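Beta-galactoside alpha-2,6-sialyltransferase (Photobacterium sp., PDB 2Z4T) probably transfers sialic acid from a CMP-linked donor to the galactose of acceptors such as lactose, forming an alpha-2,6 linkage. Local coordinates at residues Leu400-Asn412 with Ile415-Ile429. Sequence-based numbering, arbitrary orientation.
With C5P (cytidine-5'-monophosphate), chain C.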
ATOM      1  N   LEU A 400      25.156  -8.118 -14.613  1.00 38.39           N
ATOM      2  CA  LEU A 400      24.753  -6.809 -14.145  1.00 37.56           C
ATOM      3  C   LEU A 400      23.253  -6.600 -14.341  1.00 37.43           C
ATOM      4  O   LEU A 400      22.756  -6.736 -15.464  1.00 37.09           O
ATOM      5  CB  LEU A 400      25.536  -5.754 -14.923  1.00 37.13           C
ATOM      6  CG  LEU A 400      25.294  -4.280 -14.601  1.00 37.98           C
ATOM      7  CD1 LEU A 400      25.485  -3.978 -13.115  1.00 36.34           C
ATOM      8  CD2 LEU A 400      26.234  -3.448 -15.464  1.00 37.60           C
ATOM      9  N   PHE A 401      22.558  -6.244 -13.247  1.00 36.96           N
ATOM     10  CA  PHE A 401      21.115  -5.957 -13.222  1.00 36.06           C
ATOM     11  C   PHE A 401      20.846  -4.588 -12.618  1.00 36.37           C
ATOM     12  O   PHE A 401      21.583  -4.123 -11.733  1.00 35.75           O
ATOM     13  CB  PHE A 401      20.375  -7.030 -12.424  1.00 35.58           C
ATOM     14  CG  PHE A 401      20.347  -8.376 -13.109  1.00 35.31           C
ATOM     15  CD1 PHE A 401      19.201  -8.811 -13.756  1.00 35.03           C
ATOM     16  CD2 PHE A 401      21.460  -9.191 -13.113  1.00 34.62           C
ATOM     17  CE1 PHE A 401      19.159 -10.030 -14.395  1.00 35.01           C
ATOM     18  CE2 PHE A 401      21.443 -10.424 -13.759  1.00 36.18           C
ATOM     19  CZ  PHE A 401      20.283 -10.842 -14.416  1.00 35.19           C
ATOM     20  N   PHE A 402      19.790  -3.933 -13.091  1.00 36.58           N
ATOM     21  CA  PHE A 402      19.477  -2.583 -12.632  1.00 37.27           C
ATOM     22  C   PHE A 402      18.052  -2.448 -12.132  1.00 37.80           C
ATOM     23  O   PHE A 402      17.128  -2.941 -12.760  1.00 38.97           O
ATOM     24  CB  PHE A 402      19.774  -1.565 -13.739  1.00 36.77           C
ATOM     25  CG  PHE A 402      19.363  -0.138 -13.417  1.00 37.55           C
ATOM     26  CD1 PHE A 402      19.957   0.565 -12.364  1.00 37.41           C
ATOM     27  CD2 PHE A 402      18.410   0.510 -14.191  1.00 36.14           C
ATOM     28  CE1 PHE A 402      19.600   1.883 -12.086  1.00 35.67           C
ATOM     29  CE2 PHE A 402      18.047   1.823 -13.928  1.00 37.51           C
ATOM     30  CZ  PHE A 402      18.644   2.519 -12.871  1.00 36.94           C
ATOM     31  N   LYS A 403      17.895  -1.752 -11.011  1.00 38.69           N
ATOM     32  CA  LYS A 403      16.606  -1.359 -10.425  1.00 39.46           C
ATOM     33  C   LYS A 403      16.879   0.089  -9.966  1.00 40.01           C
ATOM     34  O   LYS A 403      17.241   0.256  -8.813  1.00 40.90           O
ATOM     35  CB  LYS A 403      16.415  -2.280  -9.213  1.00 38.90           C
ATOM     36  CG  LYS A 403      15.138  -2.085  -8.408  1.00 40.87           C
ATOM     37  CD  LYS A 403      13.943  -2.170  -9.354  1.00 42.31           C
ATOM     38  CE  LYS A 403      12.725  -1.743  -8.688  1.00 44.34           C
ATOM     39  NZ  LYS A 403      12.589  -0.301  -8.516  1.00 44.07           N
ATOM     40  N   GLY A 404      16.678   1.175 -10.740  1.00 40.81           N
ATOM     41  CA  GLY A 404      15.426   1.778 -11.184  1.00 41.91           C
ATOM     42  C   GLY A 404      14.806   1.996  -9.816  1.00 41.82           C
ATOM     43  O   GLY A 404      13.898   1.244  -9.514  1.00 43.12           O
ATOM     44  N   HIS A 405      15.089   3.054  -9.042  1.00 41.22           N
ATOM     45  CA  HIS A 405      14.135   4.155  -8.742  1.00 41.21           C
ATOM     46  C   HIS A 405      12.862   4.405  -9.549  1.00 41.00           C
ATOM     47  O   HIS A 405      12.916   4.840 -10.690  1.00 42.03           O
ATOM     48  CB  HIS A 405      14.749   5.425  -8.137  1.00 40.59           C
ATOM     49  CG  HIS A 405      13.977   5.947  -6.960  1.00 40.32           C
ATOM     50  ND1 HIS A 405      12.726   6.523  -7.080  1.00 40.46           N
ATOM     51  CD2 HIS A 405      14.262   5.951  -5.631  1.00 39.23           C
ATOM     52  CE1 HIS A 405      12.282   6.862  -5.881  1.00 37.11           C
ATOM     53  NE2 HIS A 405      13.198   6.533  -4.985  1.00 36.34           N
ATOM     54  N   PRO A 406      11.709   4.081  -8.947  1.00 40.42           N
ATOM     55  CA  PRO A 406      10.394   4.271  -9.591  1.00 39.94           C
ATOM     56  C   PRO A 406      10.211   5.678 -10.163  1.00 39.96           C
ATOM     57  O   PRO A 406       9.651   5.817 -11.246  1.00 39.31           O
ATOM     58  CB  PRO A 406       9.395   4.007  -8.466  1.00 40.02           C
ATOM     59  CG  PRO A 406      10.122   3.079  -7.511  1.00 40.67           C
ATOM     60  CD  PRO A 406      11.613   3.427  -7.627  1.00 40.20           C
ATOM     61  N   GLY A 407      10.711   6.693  -9.453  1.00 39.86           N
ATOM     62  CA  GLY A 407      10.664   8.072  -9.912  1.00 39.60           C
ATOM     63  C   GLY A 407      11.932   8.576 -10.591  1.00 40.25           C
ATOM     64  O   GLY A 407      12.176   9.780 -10.644  1.00 40.03           O
ATOM     65  N   GLY A 408      12.739   7.668 -11.132  1.00 40.22           N
ATOM     66  CA  GLY A 408      14.040   8.052 -11.692  1.00 40.39           C
ATOM     67  C   GLY A 408      13.975   8.767 -13.029  1.00 40.57           C
ATOM     68  O   GLY A 408      14.844   9.583 -13.349  1.00 40.67           O
ATOM     69  N   GLY A 409      12.949   8.450 -13.818  1.00 40.74           N
ATOM     70  CA  GLY A 409      12.707   9.115 -15.079  1.00 40.80           C
ATOM     71  C   GLY A 409      13.941   9.072 -15.949  1.00 41.35           C
ATOM     72  O   GLY A 409      14.473   7.995 -16.230  1.00 40.90           O
ATOM     73  N   ILE A 410      14.411  10.250 -16.343  1.00 41.68           N
ATOM     74  CA  ILE A 410      15.510  10.359 -17.284  1.00 42.45           C
ATOM     75  C   ILE A 410      16.822   9.854 -16.692  1.00 42.19           C
ATOM     76  O   ILE A 410      17.746   9.550 -17.434  1.00 42.77           O
ATOM     77  CB  ILE A 410      15.610  11.800 -17.878  1.00 42.89           C
ATOM     78  CG1 ILE A 410      15.649  11.748 -19.419  1.00 45.87           C
ATOM     79  CG2 ILE A 410      16.745  12.638 -17.246  1.00 42.79           C
ATOM     80  CD1 ILE A 410      17.033  11.311 -20.110  1.00 48.17           C
ATOM     81  N   ILE A 411      16.895   9.740 -15.362  1.00 42.15           N
ATOM     82  CA  ILE A 411      18.086   9.180 -14.693  1.00 41.70           C
ATOM     83  C   ILE A 411      18.252   7.715 -15.050  1.00 41.96           C
ATOM     84  O   ILE A 411      19.360   7.254 -15.369  1.00 42.52           O
ATOM     85  CB  ILE A 411      18.004   9.292 -13.156  1.00 41.65           C
ATOM     86  CG1 ILE A 411      17.966  10.755 -12.734  1.00 40.41           C
ATOM     87  CG2 ILE A 411      19.180   8.572 -12.501  1.00 40.98           C
ATOM     88  CD1 ILE A 411      17.767  10.939 -11.265  1.00 41.45           C
ATOM     89  N   ASN A 412      17.142   6.991 -14.998  1.00 41.63           N
ATOM     90  CA  ASN A 412      17.125   5.585 -15.342  1.00 42.08           C
ATOM     91  C   ASN A 412      17.495   5.334 -16.793  1.00 42.75           C
ATOM     92  O   ASN A 412      18.275   4.422 -17.069  1.00 42.69           O
ATOM     93  CB  ASN A 412      15.785   4.940 -14.976  1.00 41.34           C
ATOM     94  CG  ASN A 412      15.524   4.972 -13.476  1.00 40.42           C
ATOM     95  OD1 ASN A 412      16.440   5.191 -12.690  1.00 40.74           O
ATOM     96  ND2 ASN A 412      14.280   4.742 -13.074  1.00 38.51           N
ATOM     97  N   ILE A 415      21.367   5.894 -17.229  1.00 44.68           N
ATOM     98  CA  ILE A 415      22.123   4.789 -16.626  1.00 44.35           C
ATOM     99  C   ILE A 415      22.018   3.566 -17.515  1.00 44.92           C
ATOM    100  O   ILE A 415      22.994   2.868 -17.744  1.00 45.04           O
ATOM    101  CB  ILE A 415      21.614   4.437 -15.196  1.00 43.80           C
ATOM    102  CG1 ILE A 415      21.975   5.534 -14.207  1.00 42.92           C
ATOM    103  CG2 ILE A 415      22.183   3.117 -14.715  1.00 42.57           C
ATOM    104  CD1 ILE A 415      21.261   5.404 -12.873  1.00 42.53           C
ATOM    105  N   MET A 416      20.825   3.340 -18.034  1.00 45.94           N
ATOM    106  CA  MET A 416      20.521   2.154 -18.803  1.00 47.28           C
ATOM    107  C   MET A 416      21.288   2.116 -20.116  1.00 47.60           C
ATOM    108  O   MET A 416      21.830   1.073 -20.479  1.00 47.53           O
ATOM    109  CB  MET A 416      19.012   2.061 -19.027  1.00 48.02           C
ATOM    110  CG  MET A 416      18.460   0.661 -19.191  1.00 50.77           C
ATOM    111  SD  MET A 416      18.980  -0.625 -18.007  1.00 56.03           S
ATOM    112  CE  MET A 416      19.046  -1.974 -19.208  1.00 49.61           C
ATOM    113  N   GLN A 417      21.371   3.246 -20.818  1.00 48.00           N
ATOM    114  CA  GLN A 417      22.059   3.233 -22.113  1.00 48.43           C
ATOM    115  C   GLN A 417      23.582   3.261 -22.001  1.00 47.80           C
ATOM    116  O   GLN A 417      24.300   3.082 -22.987  1.00 47.80           O
ATOM    117  CB  GLN A 417      21.522   4.295 -23.081  1.00 49.04           C
ATOM    118  CG  GLN A 417      21.414   5.705 -22.539  1.00 51.91           C
ATOM    119  CD  GLN A 417      20.291   6.516 -23.209  1.00 54.34           C
ATOM    120  OE1 GLN A 417      19.330   5.952 -23.760  1.00 54.87           O
ATOM    121  NE2 GLN A 417      20.406   7.842 -23.150  1.00 54.13           N
ATOM    122  N   ASN A 418      24.073   3.435 -20.781  1.00 46.71           N
ATOM    123  CA  ASN A 418      25.492   3.278 -20.541  1.00 45.60           C
ATOM    124  C   ASN A 418      25.974   1.819 -20.531  1.00 44.65           C
ATOM    125  O   ASN A 418      27.173   1.579 -20.641  1.00 43.80           O
ATOM    126  CB  ASN A 418      25.909   3.978 -19.245  1.00 45.26           C
ATOM    127  CG  ASN A 418      27.370   4.342 -19.250  1.00 45.32           C
ATOM    128  OD1 ASN A 418      28.168   3.819 -18.466  1.00 44.60           O
ATOM    129  ND2 ASN A 418      27.744   5.213 -20.174  1.00 44.56           N
ATOM    130  N   TYR A 419      25.042   0.866 -20.391  1.00 44.14           N
ATOM    131  CA  TYR A 419      25.382  -0.560 -20.223  1.00 43.90           C
ATOM    132  C   TYR A 419      24.591  -1.504 -21.117  1.00 44.64           C
ATOM    133  O   TYR A 419      23.511  -1.929 -20.747  1.00 44.49           O
ATOM    134  CB  TYR A 419      25.226  -1.008 -18.768  1.00 42.79           C
ATOM    135  CG  TYR A 419      26.068  -0.226 -17.796  1.00 41.50           C
ATOM    136  CD1 TYR A 419      27.429  -0.536 -17.594  1.00 38.21           C
ATOM    137  CD2 TYR A 419      25.509   0.835 -17.083  1.00 37.94           C
ATOM    138  CE1 TYR A 419      28.206   0.189 -16.702  1.00 38.77           C
ATOM    139  CE2 TYR A 419      26.267   1.568 -16.184  1.00 40.01           C
ATOM    140  CZ  TYR A 419      27.621   1.253 -15.989  1.00 41.56           C
ATOM    141  OH  TYR A 419      28.355   2.012 -15.084  1.00 40.00           O
ATOM    142  N   PRO A 420      25.167  -1.872 -22.277  1.00 45.94           N
ATOM    143  CA  PRO A 420      24.581  -2.726 -23.330  1.00 46.66           C
ATOM    144  C   PRO A 420      23.637  -3.936 -23.069  1.00 47.38           C
ATOM    145  O   PRO A 420      22.498  -3.773 -23.459  1.00 48.13           O
ATOM    146  CB  PRO A 420      25.785  -3.099 -24.213  1.00 46.94           C
ATOM    147  CG  PRO A 420      26.694  -1.906 -24.086  1.00 46.68           C
ATOM    148  CD  PRO A 420      26.521  -1.407 -22.654  1.00 45.77           C
ATOM    149  N   SER A 421      23.933  -5.109 -22.471  1.00 48.23           N
ATOM    150  CA  SER A 421      24.764  -5.540 -21.328  1.00 49.03           C
ATOM    151  C   SER A 421      23.871  -5.664 -20.051  1.00 48.79           C
ATOM    152  O   SER A 421      23.628  -6.771 -19.542  1.00 48.50           O
ATOM    153  CB  SER A 421      26.034  -4.739 -21.087  1.00 50.12           C
ATOM    154  OG  SER A 421      26.725  -5.215 -19.921  1.00 53.22           O
ATOM    155  N   MET A 422      23.354  -4.538 -19.561  1.00 48.02           N
ATOM    156  CA  MET A 422      22.551  -4.530 -18.334  1.00 47.66           C
ATOM    157  C   MET A 422      21.119  -5.026 -18.550  1.00 46.23           C
ATOM    158  O   MET A 422      20.532  -4.781 -19.593  1.00 46.05           O
ATOM    159  CB  MET A 422      22.519  -3.122 -17.763  1.00 47.28           C
ATOM    160  CG  MET A 422      22.004  -3.006 -16.355  1.00 47.72           C
ATOM    161  SD  MET A 422      22.601  -1.468 -15.623  1.00 50.87           S
ATOM    162  CE  MET A 422      21.674  -0.321 -16.605  1.00 48.97           C
ATOM    163  N   VAL A 423      20.573  -5.707 -17.548  1.00 45.00           N
ATOM    164  CA  VAL A 423      19.168  -6.094 -17.521  1.00 44.30           C
ATOM    165  C   VAL A 423      18.363  -5.235 -16.521  1.00 43.87           C
ATOM    166  O   VAL A 423      18.727  -5.146 -15.357  1.00 43.20           O
ATOM    167  CB  VAL A 423      19.033  -7.583 -17.155  1.00 44.66           C
ATOM    168  CG1 VAL A 423      17.569  -8.032 -17.165  1.00 43.35           C
ATOM    169  CG2 VAL A 423      19.872  -8.443 -18.101  1.00 44.06           C
ATOM    170  N   ASP A 424      17.311  -4.574 -17.017  1.00 43.64           N
ATOM    171  CA  ASP A 424      16.269  -3.864 -16.235  1.00 44.22           C
ATOM    172  C   ASP A 424      15.369  -5.042 -15.813  1.00 43.65           C
ATOM    173  O   ASP A 424      14.819  -5.711 -16.684  1.00 43.77           O
ATOM    174  CB  ASP A 424      15.579  -2.952 -17.242  1.00 44.34           C
ATOM    175  CG  ASP A 424      14.992  -1.727 -16.619  1.00 47.02           C
ATOM    176  OD1 ASP A 424      15.749  -0.869 -16.144  1.00 49.70           O
ATOM    177  OD2 ASP A 424      13.753  -1.599 -16.626  1.00 51.45           O
ATOM    178  N   ILE A 425      15.161  -5.370 -14.533  1.00 43.09           N
ATOM    179  CA  ILE A 425      14.257  -4.834 -13.504  1.00 41.59           C
ATOM    180  C   ILE A 425      13.415  -3.568 -13.618  1.00 41.61           C
ATOM    181  O   ILE A 425      13.808  -2.535 -13.082  1.00 41.26           O
ATOM    182  CB  ILE A 425      14.695  -5.170 -12.114  1.00 41.50           C
ATOM    183  CG1 ILE A 425      15.734  -6.301 -12.173  1.00 40.58           C
ATOM    184  CG2 ILE A 425      13.467  -5.561 -11.311  1.00 40.09           C
ATOM    185  CD1 ILE A 425      16.477  -6.565 -10.883  1.00 38.80           C
ATOM    186  N   PRO A 426      12.233  -3.669 -14.256  1.00 41.31           N
ATOM    187  CA  PRO A 426      11.437  -2.466 -14.436  1.00 41.12           C
ATOM    188  C   PRO A 426      11.370  -1.641 -13.170  1.00 41.35           C
ATOM    189  O   PRO A 426      11.015  -2.136 -12.091  1.00 41.79           O
ATOM    190  CB  PRO A 426      10.079  -3.007 -14.897  1.00 40.65           C
ATOM    191  CG  PRO A 426      10.472  -4.202 -15.728  1.00 40.16           C
ATOM    192  CD  PRO A 426      11.602  -4.837 -14.907  1.00 41.14           C
ATOM    193  N   SER A 427      11.754  -0.386 -13.320  1.00 41.26           N
ATOM    194  CA  SER A 427      11.909   0.515 -12.209  1.00 41.88           C
ATOM    195  C   SER A 427      10.619   0.695 -11.390  1.00 42.02           C
ATOM    196  O   SER A 427      10.674   1.062 -10.205  1.00 41.67           O
ATOM    197  CB  SER A 427      12.416   1.863 -12.736  1.00 42.43           C
ATOM    198  OG  SER A 427      11.449   2.482 -13.577  1.00 43.75           O
ATOM    199  N   LYS A 428       9.466   0.440 -12.010  1.00 41.82           N
ATOM    200  CA  LYS A 428       8.185   0.618 -11.324  1.00 42.49           C
ATOM    201  C   LYS A 428       7.926  -0.423 -10.233  1.00 41.68           C
ATOM    202  O   LYS A 428       7.038  -0.239  -9.389  1.00 41.08           O
ATOM    203  CB  LYS A 428       7.012   0.682 -12.307  1.00 42.57           C
ATOM    204  CG  LYS A 428       6.670  -0.583 -13.147  1.00 44.28           C
ATOM    205  CD  LYS A 428       5.432  -0.221 -14.017  1.00 45.43           C
ATOM    206  CE  LYS A 428       5.158  -1.172 -15.172  1.00 52.17           C
ATOM    207  NZ  LYS A 428       6.328  -1.532 -16.063  1.00 53.94           N
ATOM    208  N   ILE A 429       8.706  -1.507 -10.254  1.00 40.83           N
ATOM    209  CA  ILE A 429       8.497  -2.614  -9.330  1.00 39.94           C
ATOM    210  C   ILE A 429       9.206  -2.295  -8.011  1.00 40.04           C
ATOM    211  O   ILE A 429      10.440  -2.201  -7.987  1.00 38.93           O
ATOM    212  CB  ILE A 429       9.048  -3.944  -9.917  1.00 40.02           C
ATOM    213  CG1 ILE A 429       8.403  -4.255 -11.263  1.00 39.38           C
ATOM    214  CG2 ILE A 429       8.855  -5.098  -8.951  1.00 38.31           C
ATOM    215  CD1 ILE A 429       9.206  -5.275 -12.095  1.00 39.55           C
TER
HETATM  216  O3P C5P C1427      14.774   5.332  -2.451  1.00 24.03           O
HETATM  217  P   C5P C1427      13.588   5.610  -1.606  1.00 26.09           P
HETATM  218  O1P C5P C1427      12.808   6.741  -2.260  1.00 26.09           O
HETATM  219  O2P C5P C1427      13.928   5.711  -0.132  1.00 23.00           O
HETATM  220  O5' C5P C1427      12.708   4.299  -1.678  1.00 25.07           O
HETATM  221  C5' C5P C1427      11.356   4.269  -1.276  1.00 24.98           C
HETATM  222  C4' C5P C1427      10.789   2.989  -1.888  1.00 25.11           C
HETATM  223  O4' C5P C1427      10.881   3.051  -3.318  1.00 24.90           O
HETATM  224  C3' C5P C1427      11.576   1.741  -1.530  1.00 22.78           C
HETATM  225  O3' C5P C1427      11.122   1.120  -0.333  1.00 28.64           O
HETATM  226  C2' C5P C1427      11.258   0.841  -2.691  1.00 23.14           C
HETATM  227  O2' C5P C1427       9.914   0.363  -2.602  1.00 24.69           O
HETATM  228  C1' C5P C1427      11.212   1.767  -3.863  1.00 23.28           C
HETATM  229  N1  C5P C1427      12.497   1.764  -4.558  1.00 23.62           N
HETATM  230  C2  C5P C1427      12.786   0.713  -5.470  1.00 23.55           C
HETATM  231  N3  C5P C1427      13.961   0.692  -6.149  1.00 24.70           N
HETATM  232  C4  C5P C1427      14.887   1.671  -5.960  1.00 24.24           C
HETATM  233  C5  C5P C1427      14.629   2.727  -5.061  1.00 23.83           C
HETATM  234  C6  C5P C1427      13.407   2.754  -4.368  1.00 23.37           C
HETATM  235  O2  C5P C1427      11.980  -0.210  -5.658  1.00 23.77           O
HETATM  236  N4  C5P C1427      16.045   1.620  -6.666  1.00 23.42           N
HETATM  237  O   HOH W   1       8.671   3.638 -12.589  1.00 40.11           O
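Phe402 packs against Ile415 and Met416 of helix 410-417 and against Met422, just before strand 423-424, in a beta-alpha-beta unit of the C-terminal Rossmann-like domain of this GT-B enzyme. Ile415 lays its CG2 over one face of the Phe402 ring, 4.0 Å from the ring centroid and 16° off the normal. Gly404 N lies over the opposite face, toward the rim. Met416 SD and Met422 SD both make oblique Met-aromatic contacts with the ring. Met422 SD also touches Phe402 CB at 3.4 Å. Asp424 OD1 lies at the ring edge, near its plane. With CG anti to the backbone N (chi1 175°), the Phe402 ring extends from the sheet to the helix.

On the other sheet face, Phe401 CD1 meets Val423 CB, the two side chains pointing the same way; Tyr349 meets the Phe401 ring edge-to-face. The strands run parallel. Val423 N donates to Leu400 O, and Phe402 N donates to Val423 O at 2.8 Å. Strand 356-360 pairs with the other side of 399-403. Strand 423-424 is outermost in this parallel sheet within the chain.

Beyond the strand ends, 400-412 and 415-429 build part of the CMP pocket. Lys403 O accepts from C5P N4. The modelled end of Lys403 is doubtful, so its NZ bonds to Ser427 O and, weakly, to C5P O2 are tentative. His405 NE2 donates to C5P O1P at 2.8 Å, nearly straight at 171°. His405 ND1 accepts from Gly407 N, which fixes the ring rotation. Ser430, Phe431 and Glu432, just after 415-429, also bind the nucleotide.

The helix start is tied to this loop. Gly408 N and Asn412 ND2 both donate to His405 O, consistent with Asn412 steadying the His405 backbone. The same amide nitrogen, Asn412 ND2, rests 3.4 Å from Ser427 CB.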